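Porin (Acinetobacter baumannii AB307-0294, PDB 5DL7) probably acts as an outer-membrane porin, a beta-barrel channel of the OprD family that may carry small molecules such as vanillate across the outer membrane. Local coordinates at residues 59-64 and 119-124; 152-155 and 159-162; 124-129 and 175-180; 130-135 and 225-230; 135-140 and 170-175. One frame throughout, in Å; residues are numbered along the deposited sequence.

The five contacts run from the outer surface of the barrel toward its middle. Interaction 1 is a surface contact, one hydroxyl-to-carboxylate bond from the loop 59-64 to strand 120-124. Interaction 2, partly buried, is a regular hairpin of that wall and touches interaction 1 where Asn120 meets Ser153. Interactions 3, 4 and 5 share the excursion from Gly125 to Arg140, which leaves the wall and bends inward: 3 ties its start to residues 175-180 through a carboxylate, 4 packs its tight turn apolarly on strand 223-235 in the buried interior, and 5 sets its return against residues 170-175 by stacked arginines. Val124, Ile175 and Phe135 are each common to two of the contacts.

Interaction 1: residues 59-64 and 119-124; sequences SGYTEG and KNELFV. With C8E ((hydroxyethyloxy)tri(ethyloxy)octane), chain J.
At one end of the antiparallel beta-barrel wall, Tyr61 in the loop between strands 46-58 and 66-79 reaches across to Glu121, near the start of strand 120-124. In the order of the wall, strands 66-79 and 105-117 lie between them, so the contact is made by side chains alone; the nearest CA atoms, those of Tyr61 and Glu121, are 10.3 Å apart. The tyrosine ring covers this gap because CG stands anti to the carbonyl carbon (chi1 -73°) and CB already heads for the strand. Its hydroxyl gives a hydrogen bond to the carboxylate, with Tyr61 OH 2.6 Å from Glu121 OE1. That oxygen is met on its anti side, slightly out of the carboxylate plane, and it lies at the edge of the ring beside CE2 and CZ. Ring and carboxylate planes are turned 63° against each other, and the two side chains cross at about a right angle. Glu121 CG also comes within 3.5 Å of Tyr61 OH. Phe123, two residues on, brings CZ to 4.0 Å from the same Tyr61 OH, an oblique and looser touch. Lys114 of strand 105-117 makes a cation-pi contact with the Tyr61 ring. The phenol bond would probably stabilise the negative charge on Glu121, and the lysine would probably make the phenol a stronger donor.

Interaction 2: residues 152-155 and 159-162; sequences VSNE and LQLE
Val152 buries the most surface in this contact, and its two methyls meet different partners on strand 159-170. With CG1 anti to the backbone N (chi1 178°), that methyl lies against the amide end of Gln160, Val152 CG1 to Gln160 CD being 3.7 Å. The other methyl runs beside Glu162, with which Val152 lies side by side and pointing the same way; Val152 CG2 is 4.1 Å from Glu162 OE2. That carboxylate is engaged twice: OE2 forms a salt bridge with Arg150, and OE1 accepts from Gln160 NE2 at 3.1 Å, met from above the carboxylate plane. The glutamine is thus tied to its own strand while it covers the valine.

Ser153 and Leu161, the next two in covered surface, form the hydrogen-bonded antiparallel pair of this beta hairpin, part of the barrel wall. Ser153 N is 2.8 Å from Leu161 O, and Leu161 N returns a bond of 3.0 Å to Ser153 O, both nearly straight at 166°. The neighbouring non-hydrogen-bonded pair, Val152 with Glu162, adds a CA-H...O contact from Val152 CA to Leu161 O. On their face of the sheet Ser153 CB and Leu161 CB are 4.4 Å apart. The serine hydroxyl, anti to the backbone N, accepts from Glu155 N, two residues on, an ST turn with the two atoms 3.1 Å apart, and is also hydrogen-bonded to Asn120. One water bridges the strands near the turn, donating to both Ser153 O and Leu159 O, at 2.8 Å from the latter.

Interaction 3: residues 124-129 and 175-180; sequences VGDLVP and IRYTDV. With C8E ((hydroxyethyloxy)tri(ethyloxy)octane), chain J.
Asp126 OD1 is gripped by two groups: Tyr177 OH, which donates to it, and Arg147 NE, which forms a salt bridge. The first bond is short, 2.5 Å from Tyr177 OH to Asp126 OD1, and uses the anti lone pair of the carboxylate oxygen, the one directed away from OD2. Tyrosine and aspartate cross at a slant with their flat groups 27° apart, and the oxygen stands oblique to the ring. Tyr177 swings its CG anti to the carbonyl carbon (chi1 -83°), and this carries the phenol over a gap that leaves 10.4 Å between Asp126 CA and Tyr177 CA. A second partner, Thr145 OG1, is hydrogen-bonded to Tyr177 OH. Asp126 OD2 is held as well, accepting from Ile111 N, so both oxygens of this buried carboxylate have a protein partner. Beside it lies the detergent C8E, whose C17 is 3.8 Å from Asp126 OD2 and whose O18 is 3.5 Å from Gly125 CA. At Gly125 the chain turns a corner out of strand 120-124; strand 126-131 then pairs with strand 145-147, while the Tyr177 ring rests on Arg147 of that strand and on Glu168 and Arg170 of strand 159-170.

Interaction 4: residues 130-135 and 225-230; sequences QLPTIF and QQFLGF
Phe227, on strand 223-235, meets the tight turn of residues 131-134 along its whole length. Its CB is 4.4 Å from Thr133 CG2, a loose apolar touch. With CG anti to the backbone N (chi1 173°) the ring then passes under Pro132: Phe227 CG and CD1 have Pro132 CB above them, the latter at 3.6 Å. Across the same face, toward the CD2 and CE2 edge, Phe227 CE2 lies 3.7 Å from Pro132 CG. At the tip, CZ has Pro132 CG over it at 3.8 Å and sits close to Gly229, which has no side chain to obstruct it. The result is a CH-pi contact, Pro132 CG standing 3.7 Å from the Phe227 ring centroid and only 9° off the ring normal. Phe249 of strand 240-253 completes the aromatic setting, edge-to-face with Phe227. Beside the ring the polar half begins: Gln225 slides past Thr133 in the opposite direction, and its OE1 accepts from two waters, one also donating to Pro132 O, the other to Thr133 O at 2.8 Å. Its NE2 is bonded to Ser251 OG and Pro294 O, and Thr133 OG1 to Thr200 OG1. Two single-water bridges thus satisfy Pro132 O, Thr133 O and Gln225 OE1 in the buried interior, while the proline face gives the type I turn its apolar hold on the barrel wall.

Interaction 5: residues 135-140 and 170-175; sequences FSSPAR and RQRDSI
Arg172, second residue of the type I turn 171-174, reaches the ST turn at Ser137, in the inward-folded part of the porin that probably belongs to its constricting loop. The tight part is the Ser137 and Arg140 side. Arg172 NH1 is 2.8 Å from Ser137 OG, which lies in the guanidinium plane, though the N-H is bent at 136°. That serine oxygen also accepts from Ala139 N at 3.2 Å and is hydrogen-bonded to Glu300, which forms a salt bridge with Arg172 NH1 too. Arg172 is extended from CG to NE and lays its flat face on the aliphatic stem of Arg140, Arg140 CG lying 3.6 Å from Arg172 NE. Beyond it the two guanidinium groups are stacked, planes 27° apart, with Arg140 NH2 and Arg172 NH2 at 3.9 Å; Glu300 would probably ease the gathering of charge. The loose side is Ala139, partly exposed, whose CB stays 4.1 Å from Arg172 NH1 and makes only an oblique touch. Bent at chi2 (-68°), Arg140 turns back on its own loop: NE bonds to Ser91 O, and NH1 meets Ala139 O at 3.0 Å, coming from above the carbonyl plane while the oxygen lies in the plane of the guanidinium.

Interaction 1: residues 59-64 and 119-124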
# COMPACT_ATOMS: atom_id res chain seq x y z
N SER A 59 17.82 3.72 -16.09
CA SER A 59 19.03 3.61 -16.81
C SER A 59 20.10 3.04 -15.81
O SER A 59 19.89 2.94 -14.66
CB SER A 59 19.56 4.87 -17.41
OG SER A 59 20.01 5.63 -16.28
N GLY A 60 21.19 2.51 -16.37
CA GLY A 60 22.38 2.27 -15.53
C GLY A 60 23.09 3.61 -15.37
O GLY A 60 22.55 4.69 -15.71
N TYR A 61 24.34 3.54 -14.94
CA TYR A 61 25.11 4.72 -14.61
C TYR A 61 26.22 4.97 -15.53
O TYR A 61 26.89 4.03 -16.03
CB TYR A 61 25.54 4.52 -13.10
CG TYR A 61 24.50 4.69 -12.11
CD1 TYR A 61 24.20 5.99 -11.61
CD2 TYR A 61 23.79 3.62 -11.56
CE1 TYR A 61 23.30 6.19 -10.66
CE2 TYR A 61 22.88 3.80 -10.58
CZ TYR A 61 22.64 5.10 -10.06
OH TYR A 61 21.73 5.26 -9.09
N THR A 62 26.51 6.25 -15.84
CA THR A 62 27.65 6.61 -16.61
C THR A 62 29.00 6.16 -15.88
O THR A 62 29.06 5.99 -14.67
CB THR A 62 27.75 8.16 -17.09
OG1 THR A 62 27.63 9.01 -15.98
CG2 THR A 62 26.61 8.64 -17.97
N GLU A 63 30.07 5.97 -16.67
CA GLU A 63 31.35 5.54 -16.06
C GLU A 63 31.88 6.81 -15.52
O GLU A 63 31.63 7.85 -16.09
CB GLU A 63 32.35 4.90 -17.07
CG GLU A 63 31.83 3.74 -17.96
CD GLU A 63 31.12 2.53 -17.27
OE1 GLU A 63 30.58 2.56 -16.14
OE2 GLU A 63 31.00 1.49 -17.96
N GLY A 64 32.65 6.75 -14.45
CA GLY A 64 33.30 7.95 -13.90
C GLY A 64 33.38 7.62 -12.43
O GLY A 64 32.69 6.67 -12.00
N LYS A 119 28.90 2.63 -3.50
CA LYS A 119 27.62 1.98 -3.42
C LYS A 119 26.58 2.95 -2.73
O LYS A 119 25.67 2.52 -1.99
CB LYS A 119 27.64 0.62 -2.69
CG LYS A 119 28.71 -0.39 -3.23
CD LYS A 119 28.50 -1.66 -2.36
CE LYS A 119 29.45 -2.79 -2.55
NZ LYS A 119 29.06 -3.38 -3.85
N ASN A 120 26.79 4.26 -2.94
CA ASN A 120 25.95 5.33 -2.42
C ASN A 120 25.19 5.93 -3.66
O ASN A 120 25.85 6.19 -4.73
CB ASN A 120 26.75 6.41 -1.84
CG ASN A 120 27.67 5.92 -0.70
OD1 ASN A 120 27.13 5.50 0.30
ND2 ASN A 120 29.00 5.77 -0.99
N GLU A 121 23.88 6.10 -3.54
CA GLU A 121 23.14 6.67 -4.68
C GLU A 121 22.21 7.79 -4.21
O GLU A 121 21.69 7.73 -3.10
CB GLU A 121 22.29 5.61 -5.28
CG GLU A 121 23.02 4.51 -5.95
CD GLU A 121 22.15 3.32 -6.28
OE1 GLU A 121 21.63 3.29 -7.43
OE2 GLU A 121 21.82 2.61 -5.29
N LEU A 122 22.17 8.87 -5.00
CA LEU A 122 21.36 10.03 -4.69
C LEU A 122 20.34 10.12 -5.90
O LEU A 122 20.73 10.03 -7.04
CB LEU A 122 22.26 11.23 -4.64
CG LEU A 122 21.53 12.59 -4.38
CD1 LEU A 122 20.89 12.53 -3.06
CD2 LEU A 122 22.47 13.80 -4.50
N PHE A 123 19.09 10.35 -5.57
CA PHE A 123 17.97 10.45 -6.53
C PHE A 123 17.23 11.74 -6.27
O PHE A 123 17.02 12.04 -5.09
CB PHE A 123 16.97 9.35 -6.38
CG PHE A 123 17.53 7.94 -6.49
CD1 PHE A 123 18.11 7.31 -5.35
CD2 PHE A 123 17.35 7.19 -7.64
CE1 PHE A 123 18.68 6.00 -5.41
CE2 PHE A 123 17.91 5.85 -7.75
CZ PHE A 123 18.56 5.30 -6.61
N VAL A 124 16.99 12.57 -7.34
CA VAL A 124 16.35 13.83 -7.19
C VAL A 124 15.20 13.85 -8.20
O VAL A 124 15.44 13.62 -9.41
CB VAL A 124 17.35 14.98 -7.47
CG1 VAL A 124 16.54 16.29 -7.39
CG2 VAL A 124 18.48 14.96 -6.45
C10 C8E J . 13.43 19.05 -2.95
C11 C8E J . 12.62 19.01 -4.28
O12 C8E J . 13.48 18.74 -5.40
C13 C8E J . 12.97 17.97 -6.55
C14 C8E J . 11.95 18.61 -7.54
O15 C8E J . 11.85 17.66 -8.66
C16 C8E J . 11.13 17.83 -9.87
C17 C8E J . 11.26 16.67 -10.90
O18 C8E J . 12.68 16.78 -11.07
C19 C8E J . 13.28 15.85 -11.92
C20 C8E J . 14.75 16.22 -11.71
O21 C8E J . 15.47 15.61 -12.76

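Interaction 2: residues 152-155 and 159-162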
# COMPACT_ATOMS: atom_id res chain seq x y z
N VAL A 152 20.51 6.59 -0.73
CA VAL A 152 20.54 5.15 -0.40
C VAL A 152 22.03 4.80 -0.35
O VAL A 152 22.84 5.19 -1.21
CB VAL A 152 19.93 4.21 -1.38
CG1 VAL A 152 20.06 2.76 -0.94
CG2 VAL A 152 18.51 4.43 -1.45
N SER A 153 22.46 4.14 0.78
CA SER A 153 23.89 3.63 0.82
C SER A 153 23.80 2.14 1.04
O SER A 153 23.19 1.64 1.99
CB SER A 153 24.73 4.23 1.89
OG SER A 153 26.04 3.70 1.85
N ASN A 154 24.61 1.45 0.24
CA ASN A 154 24.78 -0.00 0.42
C ASN A 154 26.23 -0.26 0.74
O ASN A 154 26.81 -1.33 0.47
CB ASN A 154 24.30 -0.76 -0.78
CG ASN A 154 22.81 -0.95 -0.74
OD1 ASN A 154 22.07 -0.34 -1.49
ND2 ASN A 154 22.35 -1.63 0.21
N GLU A 155 26.94 0.78 1.17
CA GLU A 155 28.37 0.61 1.49
C GLU A 155 28.65 -0.41 2.60
O GLU A 155 29.73 -1.07 2.55
CB GLU A 155 28.99 1.89 1.98
CG GLU A 155 29.30 2.94 0.96
CD GLU A 155 30.39 2.48 -0.04
OE1 GLU A 155 31.51 2.41 0.34
OE2 GLU A 155 30.11 2.08 -1.16
N LEU A 159 23.49 -4.14 5.07
CA LEU A 159 22.73 -3.03 5.64
C LEU A 159 22.44 -2.02 4.54
O LEU A 159 23.31 -1.55 3.90
CB LEU A 159 23.51 -2.45 6.72
CG LEU A 159 22.92 -1.30 7.51
CD1 LEU A 159 21.62 -1.61 8.25
CD2 LEU A 159 23.91 -0.75 8.52
N GLN A 160 21.22 -1.64 4.37
CA GLN A 160 20.92 -0.60 3.46
C GLN A 160 20.46 0.61 4.28
O GLN A 160 19.49 0.46 5.01
CB GLN A 160 19.73 -1.04 2.57
CG GLN A 160 19.37 0.09 1.61
CD GLN A 160 18.57 -0.38 0.35
OE1 GLN A 160 19.12 -0.98 -0.59
NE2 GLN A 160 17.34 0.09 0.26
N LEU A 161 21.09 1.72 4.18
CA LEU A 161 20.75 2.96 4.88
C LEU A 161 20.01 3.82 3.78
O LEU A 161 20.45 3.89 2.65
CB LEU A 161 22.01 3.68 5.25
CG LEU A 161 22.74 2.85 6.33
CD1 LEU A 161 24.08 3.55 6.49
CD2 LEU A 161 21.95 2.73 7.59
N GLU A 162 18.89 4.47 4.23
CA GLU A 162 18.13 5.23 3.22
C GLU A 162 17.50 6.41 3.97
O GLU A 162 17.14 6.31 5.16
CB GLU A 162 16.94 4.26 2.84
CG GLU A 162 15.93 4.65 1.93
CD GLU A 162 15.36 3.46 1.16
OE1 GLU A 162 15.63 2.24 1.65
OE2 GLU A 162 14.75 3.78 0.14
O HOH W 1 25.10 0.58 3.89

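Interaction 3: residues 124-129 and 175-180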
# COMPACT_ATOMS: atom_id res chain seq x y z
N VAL A 124 16.99 12.57 -7.34
CA VAL A 124 16.35 13.83 -7.19
C VAL A 124 15.20 13.85 -8.20
O VAL A 124 15.44 13.62 -9.41
CB VAL A 124 17.35 14.98 -7.47
CG1 VAL A 124 16.54 16.29 -7.39
CG2 VAL A 124 18.48 14.96 -6.45
N GLY A 125 14.03 14.15 -7.74
CA GLY A 125 12.85 14.27 -8.63
C GLY A 125 11.71 13.51 -8.15
O GLY A 125 11.31 13.58 -6.98
N ASP A 126 11.10 12.75 -9.05
CA ASP A 126 9.92 11.99 -8.79
C ASP A 126 10.35 10.63 -8.16
O ASP A 126 11.35 10.13 -8.67
CB ASP A 126 9.12 11.74 -10.03
CG ASP A 126 8.36 13.24 -10.62
OD1 ASP A 126 7.32 13.87 -9.90
OD2 ASP A 126 8.87 13.76 -11.70
N LEU A 127 9.71 10.26 -7.07
CA LEU A 127 10.14 9.09 -6.26
C LEU A 127 8.96 8.20 -5.95
O LEU A 127 7.81 8.66 -5.75
CB LEU A 127 10.80 9.58 -4.97
CG LEU A 127 11.94 10.51 -5.22
CD1 LEU A 127 12.35 11.18 -3.84
CD2 LEU A 127 13.15 9.74 -5.76
N VAL A 128 9.24 6.86 -5.75
CA VAL A 128 8.15 5.92 -5.35
C VAL A 128 8.68 5.19 -4.07
O VAL A 128 9.35 4.17 -4.11
CB VAL A 128 7.93 4.87 -6.47
CG1 VAL A 128 6.79 3.94 -6.09
CG2 VAL A 128 7.63 5.60 -7.81
N PRO A 129 8.58 5.84 -2.93
CA PRO A 129 9.11 5.30 -1.63
C PRO A 129 8.41 4.04 -1.25
O PRO A 129 7.24 3.88 -1.58
CB PRO A 129 8.86 6.42 -0.65
CG PRO A 129 8.48 7.70 -1.51
CD PRO A 129 7.92 7.17 -2.76
N ILE A 175 -3.61 14.06 -11.47
CA ILE A 175 -2.54 14.51 -12.31
C ILE A 175 -1.70 15.60 -11.67
O ILE A 175 -0.65 15.98 -12.33
CB ILE A 175 -2.96 15.01 -13.68
CG1 ILE A 175 -3.91 16.23 -13.63
CG2 ILE A 175 -3.73 13.95 -14.45
CD1 ILE A 175 -4.44 16.78 -14.95
N ARG A 176 -2.14 16.15 -10.58
CA ARG A 176 -1.40 17.34 -9.95
C ARG A 176 -0.55 16.95 -8.68
O ARG A 176 -1.02 16.07 -7.92
CB ARG A 176 -2.47 18.31 -9.43
CG ARG A 176 -3.39 18.89 -10.51
CD ARG A 176 -4.31 19.99 -10.00
NE ARG A 176 -5.06 19.50 -8.84
CZ ARG A 176 -4.89 19.87 -7.54
NH1 ARG A 176 -4.09 20.86 -7.14
NH2 ARG A 176 -5.65 19.30 -6.62
N TYR A 177 0.61 17.52 -8.54
CA TYR A 177 1.29 17.50 -7.22
C TYR A 177 0.65 18.40 -6.29
O TYR A 177 0.30 19.54 -6.67
CB TYR A 177 2.77 17.85 -7.37
CG TYR A 177 3.57 16.71 -7.74
CD1 TYR A 177 3.92 15.86 -6.64
CD2 TYR A 177 3.85 16.41 -8.97
CE1 TYR A 177 4.63 14.82 -6.88
CE2 TYR A 177 4.66 15.27 -9.23
CZ TYR A 177 5.00 14.53 -8.16
OH TYR A 177 5.74 13.30 -8.03
N THR A 178 0.49 17.98 -5.05
CA THR A 178 -0.16 18.72 -4.00
C THR A 178 0.75 18.61 -2.76
O THR A 178 1.78 17.89 -2.75
CB THR A 178 -1.55 18.22 -3.74
OG1 THR A 178 -1.57 16.76 -3.47
CG2 THR A 178 -2.54 18.39 -4.98
N ASP A 179 0.44 19.33 -1.70
CA ASP A 179 1.28 19.27 -0.50
C ASP A 179 1.13 17.92 0.21
O ASP A 179 0.01 17.29 0.30
CB ASP A 179 0.93 20.42 0.45
CG ASP A 179 1.41 21.77 -0.08
OD1 ASP A 179 2.12 21.90 -1.05
OD2 ASP A 179 1.02 22.72 0.51
N VAL A 180 2.22 17.48 0.80
CA VAL A 180 2.17 16.27 1.63
C VAL A 180 1.28 16.55 2.90
O VAL A 180 1.11 17.67 3.33
CB VAL A 180 3.61 15.77 2.04
CG1 VAL A 180 4.43 15.55 0.79
CG2 VAL A 180 4.40 16.85 2.84
C10 C8E J . 13.43 19.05 -2.95
C11 C8E J . 12.62 19.01 -4.28
O12 C8E J . 13.48 18.74 -5.40
C13 C8E J . 12.97 17.97 -6.55
C14 C8E J . 11.95 18.61 -7.54
O15 C8E J . 11.85 17.66 -8.66
C16 C8E J . 11.13 17.83 -9.87
C17 C8E J . 11.26 16.67 -10.90
O18 C8E J . 12.68 16.78 -11.07
C19 C8E J . 13.28 15.85 -11.92
C20 C8E J . 14.75 16.22 -11.71
O21 C8E J . 15.47 15.61 -12.76

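Interaction 4: residues 130-135 and 225-230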
# COMPACT_ATOMS: atom_id res chain seq x y z
N GLN A 130 9.16 3.16 -0.58
CA GLN A 130 8.67 1.87 -0.16
C GLN A 130 9.06 1.57 1.30
O GLN A 130 9.52 0.47 1.61
CB GLN A 130 9.33 0.81 -1.04
CG GLN A 130 9.15 1.10 -2.54
CD GLN A 130 7.84 0.60 -2.87
OE1 GLN A 130 6.87 1.21 -2.78
NE2 GLN A 130 7.85 -0.63 -3.23
N LEU A 131 8.90 2.52 2.18
CA LEU A 131 9.25 2.39 3.64
C LEU A 131 8.07 2.38 4.47
O LEU A 131 6.94 2.90 4.13
CB LEU A 131 10.10 3.59 4.06
CG LEU A 131 11.43 3.71 3.36
CD1 LEU A 131 12.22 4.88 3.88
CD2 LEU A 131 12.29 2.46 3.23
N PRO A 132 8.17 1.80 5.67
CA PRO A 132 6.99 1.84 6.54
C PRO A 132 6.49 3.18 7.00
O PRO A 132 5.35 3.38 7.32
CB PRO A 132 7.45 1.02 7.81
CG PRO A 132 8.67 0.34 7.35
CD PRO A 132 9.31 1.01 6.16
N THR A 133 7.40 4.21 6.96
CA THR A 133 7.03 5.58 7.26
C THR A 133 6.49 6.36 6.01
O THR A 133 6.00 7.42 6.21
CB THR A 133 8.27 6.31 7.78
OG1 THR A 133 9.36 6.05 6.95
CG2 THR A 133 8.52 5.75 9.26
N ILE A 134 6.67 5.78 4.82
CA ILE A 134 6.29 6.45 3.54
C ILE A 134 6.29 5.35 2.50
O ILE A 134 7.30 5.00 1.94
CB ILE A 134 7.14 7.70 3.23
CG1 ILE A 134 6.66 8.38 1.88
CG2 ILE A 134 8.63 7.45 3.27
CD1 ILE A 134 7.23 9.69 1.57
N PHE A 135 5.09 4.87 2.24
CA PHE A 135 4.96 3.77 1.29
C PHE A 135 3.96 4.13 0.21
O PHE A 135 2.77 4.30 0.42
CB PHE A 135 4.44 2.51 2.07
CG PHE A 135 4.68 1.23 1.29
CD1 PHE A 135 3.74 0.86 0.33
CD2 PHE A 135 5.74 0.46 1.46
CE1 PHE A 135 3.86 -0.31 -0.41
CE2 PHE A 135 5.93 -0.69 0.61
CZ PHE A 135 4.99 -1.00 -0.30
N GLN A 225 7.24 10.08 13.90
CA GLN A 225 6.93 8.67 13.93
C GLN A 225 8.23 7.81 13.89
O GLN A 225 9.07 8.16 13.08
CB GLN A 225 5.95 8.31 12.87
CG GLN A 225 5.54 6.86 12.79
CD GLN A 225 4.49 6.70 11.69
OE1 GLN A 225 4.81 6.51 10.53
NE2 GLN A 225 3.21 6.80 12.12
N GLN A 226 8.32 6.86 14.81
CA GLN A 226 9.38 5.85 14.63
C GLN A 226 8.83 4.48 14.34
O GLN A 226 7.63 4.14 14.70
CB GLN A 226 10.11 5.75 15.93
CG GLN A 226 10.93 6.96 16.34
CD GLN A 226 10.06 8.07 16.96
OE1 GLN A 226 9.17 7.80 17.77
NE2 GLN A 226 10.26 9.24 16.48
N PHE A 227 9.56 3.69 13.63
CA PHE A 227 9.18 2.32 13.28
C PHE A 227 10.31 1.39 13.72
O PHE A 227 11.49 1.68 13.42
CB PHE A 227 9.08 2.18 11.74
CG PHE A 227 8.86 0.75 11.25
CD1 PHE A 227 7.59 0.22 11.32
CD2 PHE A 227 9.94 -0.01 10.93
CE1 PHE A 227 7.39 -1.07 10.89
CE2 PHE A 227 9.74 -1.34 10.46
CZ PHE A 227 8.48 -1.85 10.49
N LEU A 228 9.93 0.26 14.27
CA LEU A 228 10.87 -0.86 14.43
C LEU A 228 10.16 -2.10 13.92
O LEU A 228 8.95 -2.24 14.17
CB LEU A 228 11.15 -1.14 15.92
CG LEU A 228 11.92 0.00 16.60
CD1 LEU A 228 11.98 -0.45 18.11
CD2 LEU A 228 13.33 0.10 16.05
N GLY A 229 10.88 -2.97 13.27
CA GLY A 229 10.19 -4.19 12.73
C GLY A 229 11.16 -5.27 12.38
O GLY A 229 12.36 -5.02 12.19
N PHE A 230 10.63 -6.49 12.22
CA PHE A 230 11.44 -7.56 11.64
C PHE A 230 10.51 -8.43 10.84
O PHE A 230 9.32 -8.47 11.05
CB PHE A 230 12.17 -8.32 12.69
CG PHE A 230 11.34 -9.13 13.63
CD1 PHE A 230 10.89 -10.41 13.27
CD2 PHE A 230 10.97 -8.67 14.83
CE1 PHE A 230 10.09 -11.14 14.12
CE2 PHE A 230 10.18 -9.43 15.73
CZ PHE A 230 9.78 -10.69 15.38
O HOH W 2 3.59 5.44 8.20
O HOH W 3 5.31 8.58 8.65

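Interaction 5: residues 135-140 and 170-175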
# COMPACT_ATOMS: atom_id res chain seq x y z
N PHE A 135 5.09 4.87 2.24
CA PHE A 135 4.96 3.77 1.29
C PHE A 135 3.96 4.13 0.21
O PHE A 135 2.77 4.30 0.42
CB PHE A 135 4.44 2.51 2.07
CG PHE A 135 4.68 1.23 1.29
CD1 PHE A 135 3.74 0.86 0.33
CD2 PHE A 135 5.74 0.46 1.46
CE1 PHE A 135 3.86 -0.31 -0.41
CE2 PHE A 135 5.93 -0.69 0.61
CZ PHE A 135 4.99 -1.00 -0.30
N SER A 136 4.51 4.26 -1.01
CA SER A 136 3.62 4.62 -2.14
C SER A 136 2.49 3.58 -2.31
O SER A 136 2.74 2.38 -2.44
CB SER A 136 4.43 4.57 -3.39
OG SER A 136 3.63 4.40 -4.60
N SER A 137 1.30 4.06 -2.32
CA SER A 137 0.18 3.14 -2.58
C SER A 137 0.21 2.55 -3.99
O SER A 137 0.19 3.26 -4.99
CB SER A 137 -1.18 3.84 -2.39
OG SER A 137 -2.24 2.96 -2.67
N PRO A 138 0.17 1.24 -4.09
CA PRO A 138 0.05 0.59 -5.28
C PRO A 138 -1.45 0.09 -5.53
O PRO A 138 -1.62 -0.60 -6.55
CB PRO A 138 0.97 -0.69 -5.07
CG PRO A 138 0.50 -1.00 -3.73
CD PRO A 138 0.41 0.29 -2.92
N ALA A 139 -2.37 0.49 -4.72
CA ALA A 139 -3.66 -0.25 -4.63
C ALA A 139 -4.71 0.30 -5.58
O ALA A 139 -5.77 -0.31 -5.71
CB ALA A 139 -4.12 -0.11 -3.23
N ARG A 140 -4.37 1.28 -6.46
CA ARG A 140 -5.28 1.76 -7.50
C ARG A 140 -4.65 1.61 -8.85
O ARG A 140 -3.85 0.66 -9.07
CB ARG A 140 -6.00 3.09 -7.11
CG ARG A 140 -6.85 3.07 -5.88
CD ARG A 140 -8.11 2.21 -5.99
NE ARG A 140 -8.82 2.29 -4.72
CZ ARG A 140 -8.58 1.64 -3.61
NH1 ARG A 140 -7.58 0.75 -3.51
NH2 ARG A 140 -9.22 1.92 -2.48
N ARG A 170 1.98 13.28 -5.52
CA ARG A 170 0.95 13.23 -6.53
C ARG A 170 0.15 11.93 -6.30
O ARG A 170 0.71 10.86 -6.48
CB ARG A 170 1.63 13.23 -7.89
CG ARG A 170 0.61 13.11 -9.03
CD ARG A 170 1.01 13.69 -10.35
NE ARG A 170 2.26 13.17 -10.89
CZ ARG A 170 2.88 13.72 -11.91
NH1 ARG A 170 2.30 14.80 -12.48
NH2 ARG A 170 4.03 13.25 -12.39
N GLN A 171 -1.05 12.10 -5.91
CA GLN A 171 -1.93 10.99 -5.48
C GLN A 171 -2.18 10.09 -6.71
O GLN A 171 -2.13 10.51 -7.85
CB GLN A 171 -3.17 11.39 -4.84
CG GLN A 171 -3.01 12.36 -3.64
CD GLN A 171 -2.31 11.65 -2.40
OE1 GLN A 171 -1.67 10.62 -2.53
NE2 GLN A 171 -2.21 12.43 -1.27
N ARG A 172 -2.46 8.86 -6.37
CA ARG A 172 -2.69 7.86 -7.43
C ARG A 172 -3.70 8.24 -8.50
O ARG A 172 -3.53 7.96 -9.71
CB ARG A 172 -3.13 6.49 -6.70
CG ARG A 172 -4.34 6.61 -5.91
CD ARG A 172 -4.31 5.59 -4.74
NE ARG A 172 -5.48 5.68 -3.90
CZ ARG A 172 -5.77 4.84 -2.91
NH1 ARG A 172 -4.89 3.89 -2.55
NH2 ARG A 172 -6.91 5.01 -2.26
N ASP A 173 -4.77 8.88 -8.07
CA ASP A 173 -5.87 9.32 -8.91
C ASP A 173 -5.83 10.84 -9.27
O ASP A 173 -6.82 11.38 -9.66
CB ASP A 173 -7.21 9.10 -8.24
CG ASP A 173 -7.32 9.73 -6.82
OD1 ASP A 173 -6.32 10.27 -6.28
OD2 ASP A 173 -8.47 9.74 -6.25
N SER A 174 -4.63 11.37 -9.36
CA SER A 174 -4.46 12.80 -9.66
C SER A 174 -3.39 13.02 -10.63
O SER A 174 -2.34 12.34 -10.71
CB SER A 174 -4.10 13.52 -8.35
OG SER A 174 -4.01 14.94 -8.67
N ILE A 175 -3.61 14.06 -11.47
CA ILE A 175 -2.54 14.51 -12.31
C ILE A 175 -1.70 15.60 -11.67
O ILE A 175 -0.65 15.98 -12.33
CB ILE A 175 -2.96 15.01 -13.68
CG1 ILE A 175 -3.91 16.23 -13.63
CG2 ILE A 175 -3.73 13.95 -14.45
CD1 ILE A 175 -4.44 16.78 -14.95